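Local coordinates for beta carbonic anhydrase (Burkholderia pseudomallei, PDB 6YJN), which probably catalyses the reversible interconversion of hydrogencarbonate and carbon dioxide, using one zinc ion bound in each subunit, at residues Asn69-Val74 with His125-Val130; Phe87-Leu92 with Thr166-Asp171; Asn155-Val160 with Arg194-Ala199; Val161-Thr166 with Leu179-Leu184. All coordinates share one frame; numbering follows the deposited sequence.

Overall arrangement
Three of the four contacts are buried; interaction 3 is partly buried, at the edge strand of the sheet. Interactions 3 and 4 hold the same elements: successive turns of helix 145-165 lie on neighbouring strands, 193-200 and 180-186, with their centres about 8 Å apart. Interaction 1 sits nearest the zinc and meets both through Val-74, bonded to Gln-159 and Asn-162. Interaction 2 pairs two helices away from the metal and shares Thr-166 with interaction 4. Side-chain packing across the segments is apolar almost throughout; polar groups work at the margins, bracing the loop 69-74, capping helix 167-174 and, in interactions 1, 2 and 4, meeting the third subunit.

Interaction 1: residues Asn69-Val74 with His125-Val130; sequences NIANVV and HHVQDV
The loop that leaves strand 64-69 passes close to the zinc site of this beta-class carbonic anhydrase, and here Ala-71 and Val-73 pack against His-126 and Val-127 of helix 120-133. Val-127 offers a single methyl, CG2, to both loop residues: it lies 3.9 Å from Ala-71 CB and the same distance from Val-73 CG2. The other branch of Val-73 turns to the histidine. CG1, anti to the backbone N (chi1 -178°), comes within 3.5 Å of His-126 CB and reaches the root of the ring obliquely, the two side chains crossing at about a right angle. The valine thus straddles two consecutive helix residues, one methyl for each.

Asn-69 braces the loop from within. Residues Asn-69 to Asn-72 form a type II beta turn, and Asn-69 OD1 accepts from Val-73 N at 2.7 Å, nearly straight at 171° and on a lone pair in the carbonyl plane. The amide of the same side chain gives a weak bond, ND2 to Val-73 O, and another bond to His-67. The strong bond at N, helped by the weak one at O, holds Val-73 in place. The ring end of His-126 looks to another copy of the protein, where NE2 bonds Thr-77 of the third subunit.

The side chain of Ala-71 lies about 5 Å from those of the zinc ligands Cys-46 and Cys-105. Loop meets helix carbon against carbon, with no polar bond between the segments, so dispersion holds it; directional bonds come instead from Asn-69 and from Asn-155 and Gln-159 of helix 145-165.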
loop_
_atom_site.group_PDB
_atom_site.type_symbol
_atom_site.label_atom_id
_atom_site.label_comp_id
_atom_site.label_asym_id
_atom_site.label_seq_id
_atom_site.Cartn_x
_atom_site.Cartn_y
_atom_site.Cartn_z
ATOM N N ASN A 69 -12.699 -1.692 -5.657
ATOM C CA ASN A 69 -12.170 -2.328 -4.462
ATOM C C ASN A 69 -13.324 -2.641 -3.511
ATOM O O ASN A 69 -14.430 -2.137 -3.696
ATOM C CB ASN A 69 -11.116 -1.453 -3.789
ATOM C CG ASN A 69 -11.679 -0.164 -3.231
ATOM O OD1 ASN A 69 -12.433 -0.182 -2.254
ATOM N ND2 ASN A 69 -11.296 0.957 -3.825
ATOM N N ILE A 70 -13.059 -3.467 -2.485
ATOM C CA ILE A 70 -14.122 -3.853 -1.568
ATOM C C ILE A 70 -14.566 -2.625 -0.774
ATOM O O ILE A 70 -13.802 -2.084 0.019
ATOM C CB ILE A 70 -13.869 -5.151 -0.741
ATOM C CG1 ILE A 70 -14.208 -4.999 0.749
ATOM C CG2 ILE A 70 -12.492 -5.777 -0.966
ATOM N N ALA A 71 -15.772 -2.147 -1.113
ATOM C CA ALA A 71 -16.508 -1.075 -0.457
ATOM C C ALA A 71 -16.113 0.288 -1.011
ATOM O O ALA A 71 -16.347 1.306 -0.354
ATOM C CB ALA A 71 -16.347 -1.135 1.040
ATOM N N ASN A 72 -15.533 0.305 -2.220
ATOM C CA ASN A 72 -15.209 1.567 -2.873
ATOM C C ASN A 72 -14.559 2.517 -1.863
ATOM O O ASN A 72 -15.067 3.595 -1.589
ATOM C CB ASN A 72 -16.435 2.206 -3.534
ATOM C CG ASN A 72 -17.635 2.322 -2.612
ATOM O OD1 ASN A 72 -18.554 1.507 -2.692
ATOM N ND2 ASN A 72 -17.632 3.310 -1.726
ATOM N N VAL A 73 -13.432 2.087 -1.297
ATOM C CA VAL A 73 -12.712 2.851 -0.299
ATOM C C VAL A 73 -11.551 3.540 -1.009
ATOM O O VAL A 73 -10.822 2.913 -1.785
ATOM C CB VAL A 73 -12.195 1.910 0.814
ATOM C CG1 VAL A 73 -11.477 2.646 1.929
ATOM C CG2 VAL A 73 -13.284 1.008 1.380
ATOM N N VAL A 74 -11.384 4.832 -0.725
ATOM C CA VAL A 74 -10.211 5.569 -1.169
ATOM C C VAL A 74 -9.336 5.833 0.053
ATOM O O VAL A 74 -9.669 6.698 0.864
ATOM C CB VAL A 74 -10.603 6.875 -1.894
ATOM C CG1 VAL A 74 -9.410 7.763 -2.197
ATOM C CG2 VAL A 74 -11.401 6.607 -3.161
ATOM N N HIS A 125 -11.838 -1.648 8.052
ATOM C CA HIS A 125 -11.659 -0.736 9.163
ATOM C C HIS A 125 -11.910 0.684 8.687
ATOM O O HIS A 125 -12.506 1.484 9.409
ATOM C CB HIS A 125 -10.272 -0.889 9.772
ATOM C CG HIS A 125 -10.187 -2.032 10.723
ATOM N ND1 HIS A 125 -11.091 -2.199 11.752
ATOM C CD2 HIS A 125 -9.299 -3.048 10.822
ATOM C CE1 HIS A 125 -10.768 -3.281 12.439
ATOM N NE2 HIS A 125 -9.661 -3.818 11.891
ATOM N N HIS A 126 -11.476 0.944 7.452
ATOM C CA HIS A 126 -11.700 2.217 6.796
ATOM C C HIS A 126 -13.175 2.615 6.873
ATOM O O HIS A 126 -13.504 3.781 7.101
ATOM C CB HIS A 126 -11.140 2.178 5.373
ATOM C CG HIS A 126 -9.664 1.944 5.327
ATOM N ND1 HIS A 126 -8.755 2.765 5.978
ATOM C CD2 HIS A 126 -8.920 0.994 4.705
ATOM C CE1 HIS A 126 -7.525 2.324 5.753
ATOM N NE2 HIS A 126 -7.599 1.238 4.980
ATOM N N VAL A 127 -14.058 1.628 6.722
ATOM C CA VAL A 127 -15.486 1.867 6.673
ATOM C C VAL A 127 -16.028 1.935 8.099
ATOM O O VAL A 127 -16.901 2.750 8.411
ATOM C CB VAL A 127 -16.160 0.771 5.836
ATOM C CG1 VAL A 127 -17.668 0.758 5.999
ATOM C CG2 VAL A 127 -15.750 0.871 4.373
ATOM N N GLN A 128 -15.477 1.097 8.979
ATOM C CA GLN A 128 -15.799 1.231 10.390
ATOM C C GLN A 128 -15.500 2.665 10.856
ATOM O O GLN A 128 -16.157 3.192 11.762
ATOM C CB GLN A 128 -15.064 0.146 11.182
ATOM C CG GLN A 128 -15.727 -1.218 11.112
ATOM C CD GLN A 128 -14.837 -2.320 11.635
ATOM O OE1 GLN A 128 -14.283 -3.134 10.888
ATOM N NE2 GLN A 128 -14.668 -2.339 12.945
ATOM N N ASP A 129 -14.504 3.302 10.220
ATOM C CA ASP A 129 -14.055 4.617 10.640
ATOM C C ASP A 129 -15.170 5.613 10.349
ATOM O O ASP A 129 -15.498 6.465 11.173
ATOM C CB ASP A 129 -12.725 5.001 9.988
ATOM C CG ASP A 129 -11.497 4.339 10.605
ATOM O OD1 ASP A 129 -11.655 3.575 11.583
ATOM O OD2 ASP A 129 -10.387 4.585 10.100
ATOM N N VAL A 130 -15.776 5.462 9.174
ATOM C CA VAL A 130 -16.895 6.306 8.816
ATOM C C VAL A 130 -18.028 6.070 9.812
ATOM O O VAL A 130 -18.730 7.013 10.170
ATOM C CB VAL A 130 -17.360 6.059 7.367
ATOM C CG1 VAL A 130 -18.501 6.995 6.980
ATOM C CG2 VAL A 130 -16.219 6.173 6.372
#

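Interaction 2: residues Phe87-Leu92 with Thr166-Asp171; sequences FAVDLL and TTIVND
Ile-168 and Val-89 meet where two helices, 79-92 and 167-174, pack side by side away from the zinc site. The isoleucine turns its CG2 branch to the partner helix; that methyl is anti to the backbone N and stands 4.2 Å from Val-89 CB. Asp-90 comes to the same methyl from the next position along: the two side chains cross at a slant, with OD1 4.0 Å from Ile-168 CG2. A methyl neither donates to nor accepts from a carboxylate, so this is van der Waals touching. The polar ends are taken up by Gln-86 at OD2 and Arg-175 in a salt bridge at OD1. One methyl is therefore shared between a valine and a carboxylate oxygen that is also bridged to Arg-175. Leu-82, Ile-85 and Gln-86 of helix 79-92 also touch Ile-168.

The start of helix 167-174 is set by Thr-166 at its N-cap. Asn-122 of the third subunit bonds the backbone N of Thr-167 in the first turn. Thr-166 O takes two bonds from Asn-170, whose N and ND2 arrive from opposite faces of the carbonyl plane. In the capping bond, Val-169 N points to Thr-166 OG1 at 3.1 Å with an angle of 166°.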
loop_
_atom_site.group_PDB
_atom_site.type_symbol
_atom_site.label_atom_id
_atom_site.label_comp_id
_atom_site.label_asym_id
_atom_site.label_seq_id
_atom_site.Cartn_x
_atom_site.Cartn_y
_atom_site.Cartn_z
ATOM N N PHE A 87 -3.927 8.787 -13.196
ATOM C CA PHE A 87 -3.995 8.402 -14.594
ATOM C C PHE A 87 -5.266 8.952 -15.250
ATOM O O PHE A 87 -5.238 9.434 -16.381
ATOM C CB PHE A 87 -3.928 6.878 -14.702
ATOM C CG PHE A 87 -3.565 6.304 -16.052
ATOM C CD1 PHE A 87 -4.440 6.390 -17.131
ATOM C CD2 PHE A 87 -2.363 5.622 -16.229
ATOM C CE1 PHE A 87 -4.103 5.833 -18.358
ATOM C CE2 PHE A 87 -2.037 5.050 -17.452
ATOM C CZ PHE A 87 -2.911 5.155 -18.513
ATOM N N ALA A 88 -6.394 8.870 -14.545
ATOM C CA ALA A 88 -7.643 9.341 -15.110
ATOM C C ALA A 88 -7.638 10.863 -15.281
ATOM O O ALA A 88 -8.023 11.373 -16.330
ATOM C CB ALA A 88 -8.777 8.862 -14.244
ATOM N N VAL A 89 -7.223 11.583 -14.235
ATOM C CA VAL A 89 -7.232 13.041 -14.193
ATOM C C VAL A 89 -6.119 13.629 -15.071
ATOM O O VAL A 89 -6.389 14.407 -15.990
ATOM C CB VAL A 89 -7.075 13.540 -12.741
ATOM C CG1 VAL A 89 -7.016 15.055 -12.643
ATOM C CG2 VAL A 89 -8.117 12.972 -11.800
ATOM N N ASP A 90 -4.859 13.301 -14.738
ATOM C CA ASP A 90 -3.697 13.939 -15.339
ATOM C C ASP A 90 -3.561 13.571 -16.813
ATOM O O ASP A 90 -3.079 14.379 -17.597
ATOM C CB ASP A 90 -2.392 13.553 -14.646
ATOM C CG ASP A 90 -2.145 14.248 -13.322
ATOM O OD1 ASP A 90 -3.039 14.995 -12.854
ATOM O OD2 ASP A 90 -1.052 14.027 -12.766
ATOM N N LEU A 91 -3.975 12.363 -17.194
ATOM C CA LEU A 91 -3.683 11.919 -18.543
ATOM C C LEU A 91 -4.945 11.701 -19.371
ATOM O O LEU A 91 -4.899 11.684 -20.597
ATOM C CB LEU A 91 -2.878 10.620 -18.493
ATOM C CG LEU A 91 -2.387 10.154 -19.860
ATOM C CD1 LEU A 91 -0.979 10.667 -20.105
ATOM C CD2 LEU A 91 -2.463 8.638 -19.991
ATOM N N LEU A 92 -6.071 11.435 -18.733
ATOM C CA LEU A 92 -7.213 11.180 -19.588
ATOM C C LEU A 92 -8.065 12.431 -19.593
ATOM O O LEU A 92 -9.011 12.547 -20.374
ATOM C CB LEU A 92 -7.968 9.941 -19.108
ATOM C CG LEU A 92 -7.186 8.649 -19.317
ATOM C CD1 LEU A 92 -8.092 7.426 -19.242
ATOM C CD2 LEU A 92 -6.452 8.701 -20.650
ATOM N N THR A 166 -6.787 14.518 -2.212
ATOM C CA THR A 166 -5.585 13.979 -2.827
ATOM C C THR A 166 -4.749 15.117 -3.390
ATOM O O THR A 166 -5.274 16.192 -3.694
ATOM C CB THR A 166 -5.853 12.914 -3.894
ATOM O OG1 THR A 166 -6.400 13.559 -5.042
ATOM C CG2 THR A 166 -6.755 11.798 -3.415
ATOM N N THR A 167 -3.438 14.869 -3.507
ATOM C CA THR A 167 -2.578 15.860 -4.132
ATOM C C THR A 167 -3.004 15.977 -5.592
ATOM O O THR A 167 -3.200 17.081 -6.099
ATOM C CB THR A 167 -1.092 15.515 -3.987
ATOM O OG1 THR A 167 -0.908 14.281 -4.674
ATOM C CG2 THR A 167 -0.633 15.360 -2.557
ATOM N N ILE A 168 -3.200 14.814 -6.223
ATOM C CA ILE A 168 -3.571 14.718 -7.627
ATOM C C ILE A 168 -4.630 15.758 -7.956
ATOM O O ILE A 168 -4.411 16.600 -8.825
ATOM C CB ILE A 168 -4.053 13.303 -8.001
ATOM C CG1 ILE A 168 -3.031 12.232 -7.620
ATOM C CG2 ILE A 168 -4.408 13.232 -9.475
ATOM C CD1 ILE A 168 -3.655 10.876 -7.357
ATOM N N VAL A 169 -5.757 15.677 -7.242
ATOM C CA VAL A 169 -6.918 16.522 -7.477
ATOM C C VAL A 169 -6.600 17.974 -7.125
ATOM O O VAL A 169 -6.879 18.862 -7.920
ATOM C CB VAL A 169 -8.158 16.010 -6.716
ATOM C CG1 VAL A 169 -9.285 17.038 -6.669
ATOM C CG2 VAL A 169 -8.662 14.689 -7.273
ATOM N N ASN A 170 -6.028 18.211 -5.937
ATOM C CA ASN A 170 -5.756 19.573 -5.504
ATOM C C ASN A 170 -4.866 20.285 -6.511
ATOM O O ASN A 170 -5.062 21.463 -6.787
ATOM C CB ASN A 170 -5.151 19.640 -4.108
ATOM C CG ASN A 170 -6.220 19.710 -3.040
ATOM O OD1 ASN A 170 -6.979 20.676 -2.983
ATOM N ND2 ASN A 170 -6.290 18.688 -2.198
ATOM N N ASP A 171 -3.904 19.546 -7.061
ATOM C CA ASP A 171 -2.972 20.058 -8.045
ATOM C C ASP A 171 -3.690 20.409 -9.344
ATOM O O ASP A 171 -3.346 21.386 -10.001
ATOM C CB ASP A 171 -1.876 19.029 -8.306
ATOM C CG ASP A 171 -0.806 19.040 -7.235
ATOM O OD1 ASP A 171 -0.823 19.980 -6.394
ATOM O OD2 ASP A 171 0.035 18.109 -7.248
#

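Interaction 3: residues Asn155-Val160 with Arg194-Ala199; sequences NAIEQV and RNLGMA
Ile-157 CD1 and Leu-196 CD1 meet at 3.5 Å, methyl against methyl, with the two side chains set at a slant. Further back along the isoleucine, CG1 lies 4.1 Å from Met-198 CG. That methylene also touches Val-160 one helical turn on. Val-160 and Met-198 run past each other in opposite directions, and CE comes to rest 3.7 Å from Val-160 CG1. CG of the methionine, anti to the backbone N, reaches the helix; the bend at chi2 (51°) then carries the sulfur past Val-160 without touching it, and CE comes back onto the valine.

All this is helix-on-sheet packing: helix 145-165 packs against strand 193-200, an outermost strand of the sheet within this chain and antiparallel to its neighbour 180-186. The strand turns a corner at Gly-197, whose phi is positive, and Leu-196 before it and Met-198 after it both point toward the helix.

Further out, Met-198 is paired through its backbone with Ala-183 and is covered on another flank by Thr-209 and Arg-212 of helix 205-214. Leu-196 and Val-160 rest on Val-185 and Val-181 of the adjacent strand. On another side of the helix, Asn-155 ND2 bonds Ala-71 O and Gln-159 OE1 bonds Val-74 N, tying it to the loop near the zinc.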
loop_
_atom_site.group_PDB
_atom_site.type_symbol
_atom_site.label_atom_id
_atom_site.label_comp_id
_atom_site.label_asym_id
_atom_site.label_seq_id
_atom_site.Cartn_x
_atom_site.Cartn_y
_atom_site.Cartn_z
ATOM N N ASN A 155 -20.418 6.575 3.759
ATOM C CA ASN A 155 -19.185 6.011 3.240
ATOM C C ASN A 155 -18.804 6.655 1.899
ATOM O O ASN A 155 -17.647 7.009 1.679
ATOM C CB ASN A 155 -19.232 4.490 3.164
ATOM C CG ASN A 155 -17.924 3.907 2.672
ATOM O OD1 ASN A 155 -16.855 4.218 3.207
ATOM N ND2 ASN A 155 -18.005 3.053 1.665
ATOM N N ALA A 156 -19.776 6.857 1.003
ATOM C CA ALA A 156 -19.431 7.348 -0.325
ATOM C C ALA A 156 -19.013 8.823 -0.294
ATOM O O ALA A 156 -18.214 9.274 -1.126
ATOM C CB ALA A 156 -20.545 7.080 -1.310
ATOM N N ILE A 157 -19.551 9.571 0.676
ATOM C CA ILE A 157 -19.231 10.985 0.818
ATOM C C ILE A 157 -17.796 11.134 1.323
ATOM O O ILE A 157 -17.006 11.913 0.785
ATOM C CB ILE A 157 -20.240 11.675 1.760
ATOM C CG1 ILE A 157 -21.604 11.874 1.087
ATOM C CG2 ILE A 157 -19.669 12.980 2.300
ATOM C CD1 ILE A 157 -22.791 11.405 1.910
ATOM N N GLU A 158 -17.492 10.398 2.395
ATOM C CA GLU A 158 -16.191 10.460 3.012
ATOM C C GLU A 158 -15.170 10.127 1.930
ATOM O O GLU A 158 -14.282 10.920 1.652
ATOM C CB GLU A 158 -16.162 9.482 4.180
ATOM N N GLN A 159 -15.350 8.979 1.268
ATOM C CA GLN A 159 -14.418 8.560 0.235
ATOM C C GLN A 159 -14.152 9.727 -0.711
ATOM O O GLN A 159 -13.009 9.979 -1.085
ATOM C CB GLN A 159 -14.957 7.345 -0.518
ATOM C CG GLN A 159 -14.983 6.082 0.327
ATOM C CD GLN A 159 -13.860 6.033 1.331
ATOM O OE1 GLN A 159 -12.723 5.690 1.014
ATOM N NE2 GLN A 159 -14.177 6.379 2.565
ATOM N N VAL A 160 -15.223 10.432 -1.089
ATOM C CA VAL A 160 -15.079 11.599 -1.937
ATOM C C VAL A 160 -14.179 12.638 -1.267
ATOM O O VAL A 160 -13.257 13.146 -1.906
ATOM C CB VAL A 160 -16.447 12.152 -2.368
ATOM C CG1 VAL A 160 -16.437 13.653 -2.568
ATOM C CG2 VAL A 160 -16.918 11.468 -3.636
ATOM N N ARG A 194 -29.177 7.393 -6.803
ATOM C CA ARG A 194 -29.483 8.549 -5.974
ATOM C C ARG A 194 -28.324 9.552 -5.995
ATOM O O ARG A 194 -27.143 9.173 -5.995
ATOM C CB ARG A 194 -29.936 8.109 -4.576
ATOM N N ASN A 195 -28.699 10.844 -6.042
ATOM C CA ASN A 195 -27.787 11.970 -5.920
ATOM C C ASN A 195 -27.731 12.377 -4.455
ATOM O O ASN A 195 -28.764 12.630 -3.846
ATOM C CB ASN A 195 -28.276 13.170 -6.731
ATOM C CG ASN A 195 -27.622 14.475 -6.329
ATOM O OD1 ASN A 195 -26.539 14.795 -6.806
ATOM N ND2 ASN A 195 -28.268 15.247 -5.470
ATOM N N LEU A 196 -26.526 12.459 -3.896
ATOM C CA LEU A 196 -26.388 12.850 -2.502
ATOM C C LEU A 196 -26.136 14.353 -2.376
ATOM O O LEU A 196 -25.931 14.860 -1.272
ATOM C CB LEU A 196 -25.236 12.060 -1.883
ATOM C CG LEU A 196 -25.429 10.549 -1.855
ATOM C CD1 LEU A 196 -24.553 9.934 -0.772
ATOM C CD2 LEU A 196 -26.885 10.191 -1.619
ATOM N N GLY A 197 -26.167 15.060 -3.511
ATOM C CA GLY A 197 -25.768 16.455 -3.546
ATOM C C GLY A 197 -24.346 16.617 -3.020
ATOM O O GLY A 197 -24.097 17.425 -2.120
ATOM N N MET A 198 -23.442 15.793 -3.565
ATOM C CA MET A 198 -22.044 15.815 -3.178
ATOM C C MET A 198 -21.183 15.933 -4.434
ATOM O O MET A 198 -20.682 14.932 -4.943
ATOM C CB MET A 198 -21.683 14.551 -2.388
ATOM C CG MET A 198 -20.339 14.635 -1.678
ATOM S SD MET A 198 -20.102 16.132 -0.660
ATOM C CE MET A 198 -18.315 16.197 -0.596
ATOM N N ALA A 199 -21.024 17.166 -4.934
ATOM C CA ALA A 199 -20.240 17.369 -6.143
ATOM C C ALA A 199 -19.283 18.550 -5.994
ATOM O O ALA A 199 -19.637 19.693 -6.246
ATOM C CB ALA A 199 -21.131 17.490 -7.357
#

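Interaction 4: residues Val161-Thr166 with Leu179-Leu184; sequences VNVCRT and LTVHAL
Val-181 spreads its side chain over the sulfur of Cys-164: SG sits 3.8 Å from Val-181 CB and at the same distance from Val-181 CG1, with CG2 only slightly farther. The thiol therefore rests on the branch point of the valine and touches both arms. Its torsion explains the position: SG is anti to the carbonyl carbon (chi1 -80°), lying beside the backbone N and reaching across to the strand. Val-163, one residue earlier, supplies the second touch. Its CG1 meets Val-181 CG1 at 4.0 Å, the two valines lying at a slant, so a single strand methyl contacts both helix residues. The interface is apolar and all three residues are buried.

Nearby, the end of helix 145-165 is closed by Thr-166. Val-163 O receives two bonds from that residue, from the backbone N at 3.0 Å and from the hydroxyl OG1 at 2.7 Å, the latter in the carbonyl plane. That hydroxyl also N-caps helix 167-174, joining the two helix ends.

Strand 180-186 runs between 96-102, parallel to it, and 193-200, antiparallel. Helix 145-165 belongs to the beta-alpha-beta crossover joining 96-102 to 180-186. Val-163 extends the packing to Val-97 and Val-99 on the first and Cys-164 to Val-200 on the second. Val-169 and Trp-173 of helix 167-174 pack on Val-163 and Cys-164 respectively, so the two residues together touch that helix and all three strands.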
loop_
_atom_site.group_PDB
_atom_site.type_symbol
_atom_site.label_atom_id
_atom_site.label_comp_id
_atom_site.label_asym_id
_atom_site.label_seq_id
_atom_site.Cartn_x
_atom_site.Cartn_y
_atom_site.Cartn_z
ATOM N N VAL A 161 -14.403 12.929 0.024
ATOM C CA VAL A 161 -13.517 13.853 0.726
ATOM C C VAL A 161 -12.065 13.421 0.486
ATOM O O VAL A 161 -11.193 14.252 0.261
ATOM C CB VAL A 161 -13.872 14.062 2.218
ATOM N N ASN A 162 -11.839 12.103 0.453
ATOM C CA ASN A 162 -10.516 11.512 0.318
ATOM C C ASN A 162 -9.910 11.864 -1.039
ATOM O O ASN A 162 -8.763 12.304 -1.117
ATOM C CB ASN A 162 -10.554 9.997 0.546
ATOM C CG ASN A 162 -10.711 9.610 2.000
ATOM O OD1 ASN A 162 -10.763 10.473 2.878
ATOM N ND2 ASN A 162 -10.779 8.317 2.268
ATOM N N VAL A 163 -10.697 11.650 -2.096
ATOM C CA VAL A 163 -10.319 12.013 -3.449
ATOM C C VAL A 163 -9.966 13.497 -3.506
ATOM O O VAL A 163 -8.960 13.886 -4.106
ATOM C CB VAL A 163 -11.457 11.734 -4.442
ATOM C CG1 VAL A 163 -11.060 12.193 -5.828
ATOM C CG2 VAL A 163 -11.872 10.275 -4.451
ATOM N N CYS A 164 -10.839 14.320 -2.909
ATOM C CA CYS A 164 -10.737 15.764 -3.029
ATOM C C CYS A 164 -9.522 16.248 -2.261
ATOM O O CYS A 164 -8.981 17.303 -2.568
ATOM C CB CYS A 164 -11.974 16.448 -2.469
ATOM S SG CYS A 164 -13.370 16.430 -3.620
ATOM N N ARG A 165 -9.092 15.467 -1.271
ATOM C CA ARG A 165 -7.929 15.860 -0.501
ATOM C C ARG A 165 -6.658 15.389 -1.204
ATOM O O ARG A 165 -5.568 15.837 -0.862
ATOM C CB ARG A 165 -8.034 15.368 0.947
ATOM C CG ARG A 165 -8.815 16.278 1.889
ATOM C CD ARG A 165 -9.269 15.524 3.142
ATOM N N THR A 166 -6.787 14.518 -2.212
ATOM C CA THR A 166 -5.585 13.979 -2.827
ATOM C C THR A 166 -4.749 15.117 -3.390
ATOM O O THR A 166 -5.274 16.192 -3.694
ATOM C CB THR A 166 -5.853 12.914 -3.894
ATOM O OG1 THR A 166 -6.400 13.559 -5.042
ATOM C CG2 THR A 166 -6.755 11.798 -3.415
ATOM N N LEU A 179 -12.574 20.065 -13.064
ATOM C CA LEU A 179 -12.794 18.729 -12.539
ATOM C C LEU A 179 -13.865 18.782 -11.459
ATOM O O LEU A 179 -13.847 19.673 -10.600
ATOM C CB LEU A 179 -11.477 18.227 -11.941
ATOM C CG LEU A 179 -11.501 16.821 -11.343
ATOM C CD1 LEU A 179 -11.639 15.765 -12.426
ATOM C CD2 LEU A 179 -10.231 16.566 -10.543
ATOM N N THR A 180 -14.766 17.791 -11.491
ATOM C CA THR A 180 -15.713 17.701 -10.396
ATOM C C THR A 180 -15.864 16.270 -9.866
ATOM O O THR A 180 -15.754 15.284 -10.603
ATOM C CB THR A 180 -16.917 18.615 -10.638
ATOM O OG1 THR A 180 -17.849 18.248 -9.625
ATOM C CG2 THR A 180 -17.476 18.532 -12.045
ATOM N N VAL A 181 -16.089 16.188 -8.549
ATOM C CA VAL A 181 -16.026 14.943 -7.800
ATOM C C VAL A 181 -17.379 14.734 -7.113
ATOM O O VAL A 181 -17.846 15.598 -6.380
ATOM C CB VAL A 181 -14.840 14.961 -6.800
ATOM C CG1 VAL A 181 -14.750 13.699 -5.944
ATOM C CG2 VAL A 181 -13.494 15.225 -7.472
ATOM N N HIS A 182 -18.003 13.577 -7.334
ATOM C CA HIS A 182 -19.371 13.364 -6.885
ATOM C C HIS A 182 -19.473 12.164 -5.939
ATOM O O HIS A 182 -18.943 11.102 -6.263
ATOM C CB HIS A 182 -20.298 13.134 -8.089
ATOM C CG HIS A 182 -20.105 14.054 -9.253
ATOM N ND1 HIS A 182 -20.889 15.176 -9.441
ATOM C CD2 HIS A 182 -19.271 13.988 -10.317
ATOM C CE1 HIS A 182 -20.522 15.778 -10.555
ATOM N NE2 HIS A 182 -19.535 15.068 -11.115
ATOM N N ALA A 183 -20.170 12.352 -4.794
ATOM C CA ALA A 183 -20.682 11.296 -3.923
ATOM C C ALA A 183 -22.021 10.798 -4.477
ATOM O O ALA A 183 -22.962 11.581 -4.663
ATOM N N LEU A 184 -22.091 9.490 -4.765
ATOM C CA LEU A 184 -23.212 8.893 -5.490
ATOM C C LEU A 184 -23.453 7.455 -5.041
ATOM O O LEU A 184 -22.506 6.710 -4.794
ATOM C CB LEU A 184 -22.913 8.868 -6.992
ATOM C CG LEU A 184 -22.960 10.197 -7.741
ATOM C CD1 LEU A 184 -22.927 9.916 -9.235
ATOM C CD2 LEU A 184 -24.204 10.997 -7.371
#